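Local coordinates for viral structural protein 4 (Bombyx mori cytoplasmic polyhedrosis virus, PDB 6TZ0) that binds GTP and, as a partner of the viral RNA-dependent RNA polymerase inside the particle, probably supports transcription of the double-stranded RNA genome, at residues Lys288-Leu293 against Thr509-Thr514; Leu293-Val298 against Thr360-Thr365; Ala330-Phe335 against Leu551-Arg556; Ala353-Gly358 against Gln515-Arg520; Thr365-Leu370 against Gln376-Leu381. All blocks are in the same frame, centred on the assembly; numbering follows the deposited sequence.

In the fold
Following the chain from its N terminus, helix 290-296 opens contact 1, which closes only at the loop before helix 513-518. Contact 2 starts on the same helix and closes early, on helix 359-374, nested inside the loop of contact 1. Helix 326-340 then opens contact 3, which crosses both, because its partner helix 547-556 lies near the C terminus. Contact 4 leaves the loop after strand 347-353, crosses contacts 1 and 2 and nests within contact 3. The short contact 5, helix 359-374 on strand 378-381, follows contact 2 in series and sits inside contacts 1, 3 and 4. Together they tie the parallel sheet, its helices and the GTP-binding loop to the antiparallel sheet.

Contact 1: Lys288-Leu293 against Thr509-Thr514; sequences KEYKKL and TINDTT
Ile510 buries the most surface here, pressing its terminal methyl on the turn of helix that carries Leu293. Ile510 CD1 comes to 3.3 Å from Leu293 O and also lies against the side chain, 3.7 Å from Leu293 CB. Behind it, Ile510 CG1 follows at 3.8 Å from Leu293 O. The side chain reaches this spot with CG1 flanked by both backbone branches (chi1 46°). Ile510 is the centre of an inverse gamma turn, and its CB points toward the helix. The branched end of Leu293 takes another course: it packs on Ile258 and Trp260 of strand 255-261 and on Met269 and Val271 of the neighbouring strand 266-271. Met269 touches Ile510 as well, so the pair sits against the antiparallel sheet.

One helical turn earlier, Tyr290 has its ring swung anti to the backbone N (chi1 169°), which carries the hydroxyl across to the end of Asn511. Tyr290 OH lies 3.9 Å from Asn511 CG; the two side chains meet at about a right angle, with ring and amide planes 52° apart. Two residues before Asn511, Thr509 OG1 is hydrogen-bonded to Ala357 O, in the loop where neighbouring Gly356 and Gly358 are GTP-binding residues.

The chemistry is thus divided. The larger, buried part is Ile510 on Leu293, methyl against backbone carbonyl and CB; the smaller is the partly exposed polar pair of Tyr290 and Asn511. No clear hydrogen bond crosses the join, so packing dominates it, with a polar flank beside the GTP-binding loop.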
# COMPACT_ATOMS: atom_id res chain seq x y z
N LYS B 288 24.87 49.90 -2.08
CA LYS B 288 26.03 49.84 -1.20
C LYS B 288 25.87 48.68 -0.24
O LYS B 288 24.82 48.54 0.41
CB LYS B 288 26.17 51.15 -0.43
CG LYS B 288 27.35 51.19 0.51
CD LYS B 288 27.48 52.54 1.16
CE LYS B 288 28.66 52.58 2.11
NZ LYS B 288 28.82 53.92 2.74
N GLU B 289 26.91 47.84 -0.16
CA GLU B 289 26.95 46.63 0.67
C GLU B 289 25.80 45.68 0.36
O GLU B 289 25.24 45.05 1.25
CB GLU B 289 26.98 46.97 2.16
CG GLU B 289 28.15 47.83 2.59
CD GLU B 289 29.49 47.14 2.45
OE1 GLU B 289 29.55 45.90 2.60
OE2 GLU B 289 30.49 47.84 2.20
N TYR B 290 25.48 45.56 -0.93
CA TYR B 290 24.35 44.74 -1.37
C TYR B 290 24.57 43.26 -1.12
O TYR B 290 23.63 42.54 -0.76
CB TYR B 290 24.07 44.98 -2.86
CG TYR B 290 23.10 43.98 -3.45
CD1 TYR B 290 21.75 44.05 -3.16
CD2 TYR B 290 23.54 42.97 -4.29
CE1 TYR B 290 20.86 43.13 -3.69
CE2 TYR B 290 22.67 42.05 -4.82
CZ TYR B 290 21.33 42.14 -4.52
OH TYR B 290 20.46 41.22 -5.05
N LYS B 291 25.80 42.78 -1.32
CA LYS B 291 26.04 41.34 -1.28
C LYS B 291 25.97 40.80 0.14
O LYS B 291 25.51 39.68 0.35
CB LYS B 291 27.39 41.03 -1.92
CG LYS B 291 27.67 39.56 -2.11
CD LYS B 291 29.03 39.32 -2.73
CE LYS B 291 29.04 39.68 -4.21
NZ LYS B 291 28.21 38.73 -5.01
N LYS B 292 26.38 41.60 1.14
CA LYS B 292 26.24 41.19 2.53
C LYS B 292 24.77 41.12 2.94
O LYS B 292 24.37 40.21 3.67
CB LYS B 292 26.99 42.15 3.44
CG LYS B 292 28.49 42.09 3.31
CD LYS B 292 29.14 43.04 4.29
CE LYS B 292 30.64 43.04 4.16
NZ LYS B 292 31.27 44.01 5.08
N LEU B 293 23.97 42.08 2.47
CA LEU B 293 22.53 42.05 2.71
C LEU B 293 21.89 40.84 2.06
O LEU B 293 21.01 40.20 2.65
CB LEU B 293 21.88 43.33 2.19
CG LEU B 293 22.18 44.66 2.85
CD1 LEU B 293 21.54 45.76 2.04
CD2 LEU B 293 21.64 44.66 4.25
N THR B 509 15.01 35.37 -1.39
CA THR B 509 16.01 36.39 -1.08
C THR B 509 15.33 37.69 -0.68
O THR B 509 14.10 37.77 -0.56
CB THR B 509 16.94 36.65 -2.27
OG1 THR B 509 16.17 37.03 -3.41
CG2 THR B 509 17.77 35.44 -2.59
N ILE B 510 16.14 38.72 -0.47
CA ILE B 510 15.63 40.06 -0.23
C ILE B 510 15.47 40.80 -1.55
O ILE B 510 16.13 41.80 -1.83
CB ILE B 510 16.59 40.81 0.72
CG1 ILE B 510 18.04 40.62 0.28
CG2 ILE B 510 16.45 40.28 2.12
CD1 ILE B 510 18.88 41.77 0.64
N ASN B 511 14.48 40.40 -2.34
CA ASN B 511 14.34 40.99 -3.66
C ASN B 511 12.88 40.99 -4.04
O ASN B 511 12.25 39.93 -4.08
CB ASN B 511 15.17 40.25 -4.71
CG ASN B 511 16.65 40.59 -4.65
OD1 ASN B 511 17.48 39.74 -4.36
ND2 ASN B 511 16.97 41.85 -4.90
N ASP B 512 12.35 42.16 -4.31
CA ASP B 512 11.04 42.27 -4.93
C ASP B 512 11.29 41.95 -6.40
O ASP B 512 11.83 42.77 -7.14
CB ASP B 512 10.46 43.66 -4.71
CG ASP B 512 8.97 43.69 -4.89
OD1 ASP B 512 8.28 43.11 -4.03
OD2 ASP B 512 8.47 44.30 -5.85
N THR B 513 10.93 40.72 -6.79
CA THR B 513 11.30 40.20 -8.10
C THR B 513 10.61 40.96 -9.23
O THR B 513 11.22 41.22 -10.27
CB THR B 513 10.96 38.71 -8.18
OG1 THR B 513 9.57 38.53 -7.91
CG2 THR B 513 11.77 37.93 -7.17
N THR B 514 9.37 41.36 -9.01
CA THR B 514 8.66 42.17 -9.98
C THR B 514 9.15 43.61 -10.03
O THR B 514 8.82 44.32 -10.98
CB THR B 514 7.16 42.14 -9.69
OG1 THR B 514 6.45 42.86 -10.70
CG2 THR B 514 6.87 42.75 -8.35

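Contact 2: Leu293-Val298 against Thr360-Thr365; sequences LLFYGV and TSFLST
Phe295 and Phe362 meet as an offset edge-to-face pair, the edge of Phe362 directed at the face of Phe295. Their centroids are 5.5 Å apart and the planes stand at 67°. Phe362 CD1 does the touching, lying 3.5 Å from Phe295 CD1 and equally close to the adjoining CE1. The far end of the Phe295 ring reaches over one turn of helix 359-374: Phe295 CZ is 3.7 Å from Thr365 OG1 and 4.0 Å from Ser361 O, the carbonyl standing at the ring's edge.

That carbonyl is engaged within its own helix, where Ser364 OG donates to Ser361 O at 3.1 Å from above the carbonyl plane. Turning CG of Phe362 anti to the backbone N (chi1 173°) brings the CD1 edge to Phe295. Pro547 and Met550 of helix 547-556 back Phe362. Past helix 290-296, Val298 of strand 297-299 pairs by backbone bonds with Met270 of strand 266-271.

Thr360 and Ser361, at the start of helix 359-374, are GTP-binding residues, though no nucleotide is bound here. The preceding loop and the helix's first turn fit a Walker A pattern, consistent with a P-loop whose helix the aromatic pair packs on helix 290-296.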
# COMPACT_ATOMS: atom_id res chain seq x y z
N LEU B 293 23.97 42.08 2.47
CA LEU B 293 22.53 42.05 2.71
C LEU B 293 21.89 40.84 2.06
O LEU B 293 21.01 40.20 2.65
CB LEU B 293 21.88 43.33 2.19
CG LEU B 293 22.18 44.66 2.85
CD1 LEU B 293 21.54 45.76 2.04
CD2 LEU B 293 21.64 44.66 4.25
N LEU B 294 22.30 40.52 0.83
CA LEU B 294 21.77 39.35 0.13
C LEU B 294 22.16 38.06 0.83
O LEU B 294 21.34 37.14 0.93
CB LEU B 294 22.26 39.35 -1.31
CG LEU B 294 21.84 38.17 -2.19
CD1 LEU B 294 20.36 38.17 -2.41
CD2 LEU B 294 22.58 38.18 -3.51
N PHE B 295 23.39 37.97 1.32
CA PHE B 295 23.83 36.73 1.94
C PHE B 295 23.31 36.58 3.37
O PHE B 295 23.27 35.45 3.87
CB PHE B 295 25.36 36.63 1.96
CG PHE B 295 25.98 36.40 0.60
CD1 PHE B 295 25.21 36.11 -0.51
CD2 PHE B 295 27.36 36.42 0.46
CE1 PHE B 295 25.79 35.90 -1.74
CE2 PHE B 295 27.94 36.21 -0.77
CZ PHE B 295 27.15 35.94 -1.87
N TYR B 296 22.92 37.67 4.03
CA TYR B 296 22.59 37.57 5.45
C TYR B 296 21.28 38.24 5.86
O TYR B 296 21.05 38.40 7.06
CB TYR B 296 23.73 38.14 6.29
CG TYR B 296 24.99 37.32 6.18
CD1 TYR B 296 25.13 36.13 6.87
CD2 TYR B 296 26.02 37.72 5.35
CE1 TYR B 296 26.26 35.37 6.75
CE2 TYR B 296 27.16 36.97 5.22
CZ TYR B 296 27.28 35.80 5.93
OH TYR B 296 28.42 35.05 5.81
N GLY B 297 20.40 38.59 4.93
CA GLY B 297 19.20 39.33 5.26
C GLY B 297 17.92 38.57 4.93
O GLY B 297 17.90 37.72 4.04
N VAL B 298 16.86 38.89 5.66
CA VAL B 298 15.51 38.37 5.43
C VAL B 298 14.53 39.52 5.63
O VAL B 298 14.52 40.15 6.70
CB VAL B 298 15.13 37.21 6.37
CG1 VAL B 298 13.68 36.84 6.20
CG2 VAL B 298 15.97 35.98 6.09
N THR B 360 21.86 33.21 -8.89
CA THR B 360 23.14 32.75 -9.42
C THR B 360 24.30 33.35 -8.64
O THR B 360 25.31 32.67 -8.40
CB THR B 360 23.26 33.10 -10.90
OG1 THR B 360 23.20 34.52 -11.06
CG2 THR B 360 22.15 32.46 -11.69
N SER B 361 24.17 34.61 -8.23
CA SER B 361 25.22 35.28 -7.47
C SER B 361 25.43 34.63 -6.11
O SER B 361 26.56 34.57 -5.62
CB SER B 361 24.87 36.76 -7.32
OG SER B 361 25.85 37.42 -6.55
N PHE B 362 24.36 34.15 -5.48
CA PHE B 362 24.56 33.42 -4.24
C PHE B 362 25.07 32.01 -4.48
O PHE B 362 25.98 31.55 -3.77
CB PHE B 362 23.27 33.36 -3.41
CG PHE B 362 23.39 32.47 -2.21
CD1 PHE B 362 24.17 32.84 -1.13
CD2 PHE B 362 22.73 31.26 -2.16
CE1 PHE B 362 24.30 32.01 -0.04
CE2 PHE B 362 22.85 30.43 -1.07
CZ PHE B 362 23.63 30.81 -0.01
N LEU B 363 24.49 31.29 -5.45
CA LEU B 363 24.84 29.89 -5.60
C LEU B 363 26.24 29.67 -6.17
O LEU B 363 26.81 28.60 -5.96
CB LEU B 363 23.78 29.18 -6.44
CG LEU B 363 22.47 28.95 -5.70
CD1 LEU B 363 21.39 28.46 -6.63
CD2 LEU B 363 22.69 27.94 -4.60
N SER B 364 26.82 30.68 -6.82
CA SER B 364 28.23 30.59 -7.20
C SER B 364 29.13 30.58 -5.96
O SER B 364 30.04 29.74 -5.85
CB SER B 364 28.60 31.75 -8.11
OG SER B 364 28.51 32.98 -7.42
N THR B 365 28.88 31.48 -5.01
CA THR B 365 29.64 31.51 -3.77
C THR B 365 29.37 30.27 -2.93
O THR B 365 30.27 29.75 -2.27
CB THR B 365 29.29 32.78 -3.00
OG1 THR B 365 29.54 33.92 -3.83
CG2 THR B 365 30.13 32.93 -1.74

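Contact 3: Ala330-Phe335 against Leu551-Arg556; sequences AVLSKF and LESIRR
Helices 326-340 and 547-556 come close enough for Leu332 CA and Ser553 CA to lie 6.4 Å apart, with both CB atoms directed toward the opposite helix. Leu332 and Ser553 make nearly the whole contact. The serine hydroxyl lies on the root of the leucine, Ser553 OG standing 3.3 Å from Leu332 CB. Its methylene meets the branch: Ser553 CB is 3.8 Å from Leu332 CD1. Ser553 OG is anti to the backbone N (chi1 175°), a turn that sends the oxygen across to the other helix, where it also lies 3.8 Å from Leu332 C. No hydrogen bond joins the two segments.

On the outer flank of helix 547-556, Glu552 gathers two arginines of its own helix. Arg556 NE donates to Glu552 OE2 at 2.8 Å, on the anti lone pair, while Arg555 NH1 makes a weak bond to Glu552 OE1 at 3.2 Å in the plane of its guanidinium.

Leu332 also packs on Val545 of strand 543-545, and Ser553 on Leu336. Nearby, Ala330 and Ser333 pack on Phe467 and Lys471 of the RNA-dependent RNA polymerase chain.

With a small side chain facing a leucine, the contact between these two segments is van der Waals packing across a small buried area, and the charges of Glu552, Arg555 and Arg556 pair with one another along their own helix.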
# COMPACT_ATOMS: atom_id res chain seq x y z
N ALA B 330 17.56 20.33 7.70
CA ALA B 330 17.38 18.90 7.50
C ALA B 330 17.59 18.51 6.04
O ALA B 330 18.34 17.57 5.74
CB ALA B 330 16.00 18.49 7.97
N VAL B 331 16.94 19.23 5.12
CA VAL B 331 17.07 18.89 3.70
C VAL B 331 18.47 19.22 3.19
O VAL B 331 19.06 18.47 2.40
CB VAL B 331 15.96 19.60 2.90
CG1 VAL B 331 16.09 19.33 1.43
CG2 VAL B 331 14.61 19.14 3.38
N LEU B 332 19.06 20.31 3.69
CA LEU B 332 20.42 20.66 3.29
C LEU B 332 21.45 19.68 3.84
O LEU B 332 22.42 19.34 3.15
CB LEU B 332 20.74 22.08 3.74
CG LEU B 332 19.98 23.19 3.03
CD1 LEU B 332 20.22 24.48 3.75
CD2 LEU B 332 20.42 23.29 1.58
N SER B 333 21.25 19.17 5.05
CA SER B 333 22.17 18.16 5.58
C SER B 333 21.96 16.81 4.91
O SER B 333 22.89 16.01 4.85
CB SER B 333 22.00 18.03 7.08
OG SER B 333 20.75 17.45 7.39
N LYS B 334 20.75 16.55 4.41
CA LYS B 334 20.53 15.38 3.56
C LYS B 334 21.35 15.47 2.29
O LYS B 334 21.99 14.49 1.86
CB LYS B 334 19.04 15.27 3.25
CG LYS B 334 18.58 13.99 2.59
CD LYS B 334 17.08 14.01 2.43
CE LYS B 334 16.58 12.74 1.81
NZ LYS B 334 15.11 12.79 1.60
N PHE B 335 21.40 16.66 1.69
CA PHE B 335 22.27 16.88 0.54
C PHE B 335 23.75 16.74 0.89
O PHE B 335 24.53 16.20 0.11
CB PHE B 335 22.01 18.24 -0.09
CG PHE B 335 23.00 18.60 -1.17
CD1 PHE B 335 23.05 17.88 -2.34
CD2 PHE B 335 23.85 19.68 -1.01
CE1 PHE B 335 23.95 18.21 -3.33
CE2 PHE B 335 24.74 20.02 -2.00
CZ PHE B 335 24.79 19.29 -3.16
N LEU B 551 24.34 28.81 4.14
CA LEU B 551 25.71 28.93 4.62
C LEU B 551 25.89 28.25 5.98
O LEU B 551 26.93 27.64 6.25
CB LEU B 551 26.11 30.40 4.69
CG LEU B 551 26.16 31.09 3.33
CD1 LEU B 551 26.50 32.56 3.47
CD2 LEU B 551 27.14 30.39 2.41
N GLU B 552 24.87 28.35 6.84
CA GLU B 552 24.92 27.73 8.15
C GLU B 552 24.94 26.21 8.04
O GLU B 552 25.51 25.54 8.91
CB GLU B 552 23.73 28.20 8.98
CG GLU B 552 23.73 27.79 10.44
CD GLU B 552 24.83 28.46 11.23
OE1 GLU B 552 25.25 29.57 10.86
OE2 GLU B 552 25.28 27.87 12.24
N SER B 553 24.34 25.67 6.98
CA SER B 553 24.40 24.24 6.72
C SER B 553 25.82 23.76 6.48
O SER B 553 26.21 22.70 6.97
CB SER B 553 23.52 23.90 5.52
OG SER B 553 23.64 22.54 5.18
N ILE B 554 26.61 24.53 5.72
CA ILE B 554 28.00 24.15 5.49
C ILE B 554 28.82 24.33 6.77
O ILE B 554 29.68 23.50 7.09
CB ILE B 554 28.59 24.95 4.32
CG1 ILE B 554 27.89 24.60 3.01
CG2 ILE B 554 30.08 24.72 4.15
CD1 ILE B 554 28.32 25.49 1.89
N ARG B 555 28.55 25.39 7.53
CA ARG B 555 29.32 25.61 8.75
C ARG B 555 29.02 24.59 9.84
O ARG B 555 29.89 24.32 10.67
CB ARG B 555 29.11 27.02 9.29
CG ARG B 555 29.77 28.09 8.46
CD ARG B 555 29.59 29.46 9.08
NE ARG B 555 30.30 29.59 10.35
CZ ARG B 555 29.71 29.69 11.54
NH1 ARG B 555 28.39 29.68 11.63
NH2 ARG B 555 30.44 29.81 12.64
N ARG B 556 27.83 24.02 9.87
CA ARG B 556 27.51 23.09 10.95
C ARG B 556 27.87 21.64 10.65
O ARG B 556 27.90 20.82 11.57
CB ARG B 556 26.02 23.16 11.30
CG ARG B 556 25.63 24.43 11.99
CD ARG B 556 24.20 24.38 12.46
NE ARG B 556 23.82 25.63 13.11
CZ ARG B 556 22.63 25.85 13.65
NH1 ARG B 556 21.71 24.90 13.65
NH2 ARG B 556 22.38 27.02 14.22

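Contact 4: Ala353-Gly358 against Gln515-Arg520; sequences AEKGAG and QAMRDR
Arg518 NH1 donates to Gln515 OE1 at 2.6 Å, reaching the amide oxygen from above its carbonyl plane, at the end of the short helix that leans on the GTP-binding loop. This loop, between strand 347-353 and helix 359-374, fits a P-loop (Walker A) pattern; Lys355, Gly356 and Gly358 are GTP-binding residues, with no nucleotide bound here. The amide nitrogen is used as well: Gln515 NE2 donates to Asp519 OD2 at 3.1 Å.

Met517 and Ala516 do the touching. Met517 is bent at chi2 (-54°), which brings its methyl round to the loop: Met517 CE lies 3.3 Å from Lys355 O and 3.7 Å from Lys355 CG, the two side chains meeting at about a right angle. Lys355, fully extended until its last bend, runs on past it against Gln527 and Tyr534 of helix 524-537. Arg520 NH2 is 6.5 Å from Lys355 NZ; both residues belong to one GTP site, consistent with two positive groups gathered for an anionic ligand.

Gly356 has a phi of 130°, a value suited to glycine; its bare CA comes to 3.7 Å from Met517 CE, and Gly356 O faces Ala516 CB at 3.9 Å.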
# COMPACT_ATOMS: atom_id res chain seq x y z
N ALA B 353 13.84 29.09 -7.60
CA ALA B 353 13.74 30.47 -7.16
C ALA B 353 12.92 31.24 -8.17
O ALA B 353 12.79 30.84 -9.33
CB ALA B 353 15.12 31.10 -6.99
N GLU B 354 12.37 32.36 -7.72
CA GLU B 354 11.69 33.25 -8.64
C GLU B 354 12.70 33.97 -9.52
O GLU B 354 13.82 34.26 -9.12
CB GLU B 354 10.82 34.27 -7.90
CG GLU B 354 9.56 33.70 -7.28
CD GLU B 354 8.70 34.76 -6.64
OE1 GLU B 354 9.13 35.93 -6.58
OE2 GLU B 354 7.58 34.44 -6.20
N LYS B 355 12.26 34.26 -10.74
CA LYS B 355 13.09 34.91 -11.75
C LYS B 355 13.28 36.36 -11.35
O LYS B 355 12.38 37.19 -11.53
CB LYS B 355 12.42 34.77 -13.10
CG LYS B 355 13.24 35.24 -14.26
CD LYS B 355 12.55 34.91 -15.55
CE LYS B 355 13.34 35.45 -16.70
NZ LYS B 355 14.68 34.82 -16.76
N GLY B 356 14.44 36.68 -10.79
CA GLY B 356 14.71 38.03 -10.34
C GLY B 356 15.25 38.08 -8.93
O GLY B 356 15.46 39.15 -8.37
N ALA B 357 15.51 36.90 -8.35
CA ALA B 357 15.92 36.80 -6.96
C ALA B 357 17.42 36.96 -6.75
O ALA B 357 17.85 37.11 -5.61
CB ALA B 357 15.47 35.45 -6.39
N GLY B 358 18.21 36.95 -7.82
CA GLY B 358 19.65 37.04 -7.68
C GLY B 358 20.23 35.75 -7.14
O GLY B 358 21.09 35.77 -6.25
N GLN B 515 9.93 44.05 -9.05
CA GLN B 515 10.55 45.37 -9.07
C GLN B 515 11.96 45.32 -9.63
O GLN B 515 12.41 46.27 -10.26
CB GLN B 515 10.57 45.96 -7.66
CG GLN B 515 10.95 47.42 -7.56
CD GLN B 515 9.91 48.32 -8.18
OE1 GLN B 515 8.72 48.08 -8.07
NE2 GLN B 515 10.37 49.39 -8.84
N ALA B 516 12.65 44.21 -9.39
CA ALA B 516 13.93 43.98 -10.04
C ALA B 516 13.76 43.78 -11.54
O ALA B 516 14.64 44.18 -12.32
CB ALA B 516 14.62 42.76 -9.44
N MET B 517 12.64 43.19 -11.97
CA MET B 517 12.45 43.00 -13.40
C MET B 517 12.03 44.27 -14.12
O MET B 517 12.39 44.45 -15.29
CB MET B 517 11.43 41.89 -13.66
CG MET B 517 12.00 40.52 -13.39
SD MET B 517 13.50 40.38 -14.37
CE MET B 517 14.12 38.80 -13.88
N ARG B 518 11.30 45.17 -13.47
CA ARG B 518 10.93 46.40 -14.15
C ARG B 518 12.02 47.46 -14.09
O ARG B 518 11.89 48.50 -14.75
CB ARG B 518 9.64 46.99 -13.58
CG ARG B 518 9.70 47.45 -12.15
CD ARG B 518 8.48 48.29 -11.83
NE ARG B 518 7.23 47.56 -11.98
CZ ARG B 518 6.60 46.94 -10.98
NH1 ARG B 518 7.10 46.97 -9.75
NH2 ARG B 518 5.46 46.30 -11.21
N ASP B 519 13.08 47.24 -13.32
CA ASP B 519 14.18 48.20 -13.20
C ASP B 519 15.43 47.72 -13.92
O ASP B 519 16.54 47.93 -13.44
CB ASP B 519 14.49 48.46 -11.73
CG ASP B 519 13.37 49.18 -11.02
OD1 ASP B 519 12.61 49.89 -11.70
OD2 ASP B 519 13.26 49.04 -9.79
N ARG B 520 15.27 47.08 -15.07
CA ARG B 520 16.42 46.59 -15.83
C ARG B 520 16.11 46.70 -17.32
O ARG B 520 14.99 47.04 -17.72
CB ARG B 520 16.79 45.17 -15.40
CG ARG B 520 15.68 44.13 -15.48
CD ARG B 520 15.70 43.32 -16.77
NE ARG B 520 17.00 42.70 -17.01
CZ ARG B 520 17.42 41.57 -16.44
NH1 ARG B 520 18.62 41.09 -16.74
NH2 ARG B 520 16.65 40.92 -15.58

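Contact 5: Thr365-Leu370 against Gln376-Leu381; sequences TYAEQL and QVVGHL
Val378 meets the helix with all three of its side-chain carbons. Val378 CB lies 3.9 Å from Ala367 O, a carbonyl hydrogen-bonded to Ser371 OG. From there the side chain forks. CG1 is anti to the backbone N (chi1 176°) and runs to the alanine methyl, with Val378 CG1 3.8 Å from Ala367 CB. The other branch lies over the helix further along: Val378 CG2 is 4.0 Å from Ala367 O and 4.1 Å from Leu370 CD2. Leu370, its CG anti to the backbone N (chi1 -174°), crosses the valine at about a right angle, and Leu370 CG and CD2 lie against that methyl.

Two residues along the strand, His380 adds a looser touch, His380 CB standing 4.4 Å from Ala367 CB. Its ring points on to Glu488, which takes a hydrogen bond with His380 NE2 near the GTP-binding start of the same helix.

Helix 365-370 and strand 378-381 run antiparallel at 170°, their axes 8.4 Å apart, because the chain turns back directly after helix 359-374. The strand joins the edge of the parallel sheet beside strand 484-489, which lies between it and strand 347-353: a beta-alpha-beta crossover that skips one strand. Val378 packs on Ile486 there, and the helix has helix 326-340 as a neighbour, through Phe335 and Leu336 on Leu370.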
# COMPACT_ATOMS: atom_id res chain seq x y z
N THR B 365 28.88 31.48 -5.01
CA THR B 365 29.64 31.51 -3.77
C THR B 365 29.37 30.27 -2.93
O THR B 365 30.27 29.75 -2.27
CB THR B 365 29.29 32.78 -3.00
OG1 THR B 365 29.54 33.92 -3.83
CG2 THR B 365 30.13 32.93 -1.74
N TYR B 366 28.13 29.77 -2.97
CA TYR B 366 27.79 28.53 -2.28
C TYR B 366 28.57 27.35 -2.84
O TYR B 366 29.07 26.51 -2.08
CB TYR B 366 26.28 28.28 -2.38
CG TYR B 366 25.81 27.02 -1.69
CD1 TYR B 366 25.60 26.98 -0.32
CD2 TYR B 366 25.55 25.86 -2.42
CE1 TYR B 366 25.16 25.84 0.30
CE2 TYR B 366 25.13 24.71 -1.80
CZ TYR B 366 24.94 24.70 -0.44
OH TYR B 366 24.50 23.55 0.17
N ALA B 367 28.70 27.28 -4.17
CA ALA B 367 29.46 26.21 -4.79
C ALA B 367 30.94 26.31 -4.47
O ALA B 367 31.60 25.28 -4.25
CB ALA B 367 29.23 26.23 -6.30
N GLU B 368 31.48 27.53 -4.41
CA GLU B 368 32.87 27.72 -4.02
C GLU B 368 33.12 27.27 -2.58
O GLU B 368 34.11 26.58 -2.30
CB GLU B 368 33.28 29.18 -4.19
CG GLU B 368 33.33 29.65 -5.62
CD GLU B 368 33.62 31.13 -5.71
OE1 GLU B 368 33.64 31.79 -4.65
OE2 GLU B 368 33.81 31.64 -6.83
N GLN B 369 32.23 27.65 -1.66
CA GLN B 369 32.40 27.28 -0.26
C GLN B 369 32.22 25.79 -0.06
O GLN B 369 32.87 25.20 0.82
CB GLN B 369 31.42 28.04 0.62
CG GLN B 369 31.66 29.53 0.67
CD GLN B 369 32.99 29.87 1.29
OE1 GLN B 369 33.40 29.26 2.28
NE2 GLN B 369 33.68 30.83 0.71
N LEU B 370 31.38 25.15 -0.86
CA LEU B 370 31.21 23.71 -0.74
C LEU B 370 32.42 22.97 -1.29
O LEU B 370 32.82 21.93 -0.75
CB LEU B 370 29.94 23.28 -1.47
CG LEU B 370 29.54 21.81 -1.31
CD1 LEU B 370 29.30 21.52 0.15
CD2 LEU B 370 28.31 21.53 -2.12
N GLN B 376 36.11 18.63 -3.10
CA GLN B 376 35.71 18.06 -4.37
C GLN B 376 35.35 19.18 -5.33
O GLN B 376 35.24 20.35 -4.96
CB GLN B 376 34.53 17.10 -4.20
CG GLN B 376 34.82 15.94 -3.27
CD GLN B 376 33.67 14.96 -3.18
OE1 GLN B 376 32.66 15.11 -3.86
NE2 GLN B 376 33.80 13.98 -2.31
N VAL B 377 35.16 18.81 -6.59
CA VAL B 377 34.77 19.76 -7.63
C VAL B 377 33.25 19.84 -7.67
O VAL B 377 32.57 18.81 -7.77
CB VAL B 377 35.33 19.33 -8.99
CG1 VAL B 377 34.82 20.23 -10.10
CG2 VAL B 377 36.84 19.34 -8.96
N VAL B 378 32.71 21.05 -7.58
CA VAL B 378 31.28 21.29 -7.61
C VAL B 378 30.93 21.99 -8.91
O VAL B 378 31.49 23.04 -9.23
CB VAL B 378 30.82 22.13 -6.40
CG1 VAL B 378 29.34 22.44 -6.51
CG2 VAL B 378 31.11 21.40 -5.11
N GLY B 379 30.00 21.41 -9.67
CA GLY B 379 29.49 22.05 -10.86
C GLY B 379 28.23 22.86 -10.58
O GLY B 379 27.46 22.55 -9.68
N HIS B 380 28.04 23.91 -11.37
CA HIS B 380 26.91 24.82 -11.15
C HIS B 380 26.36 25.25 -12.51
O HIS B 380 26.95 26.10 -13.17
CB HIS B 380 27.33 26.01 -10.31
CG HIS B 380 26.24 27.01 -10.11
ND1 HIS B 380 26.12 28.15 -10.89
CD2 HIS B 380 25.18 27.02 -9.27
CE1 HIS B 380 25.06 28.83 -10.50
NE2 HIS B 380 24.47 28.17 -9.53
N LEU B 381 25.23 24.66 -12.90
CA LEU B 381 24.50 25.10 -14.07
C LEU B 381 23.53 26.21 -13.68
O LEU B 381 22.91 26.16 -12.62
CB LEU B 381 23.72 23.95 -14.70
CG LEU B 381 24.51 22.81 -15.33
CD1 LEU B 381 23.56 21.72 -15.78
CD2 LEU B 381 25.34 23.30 -16.48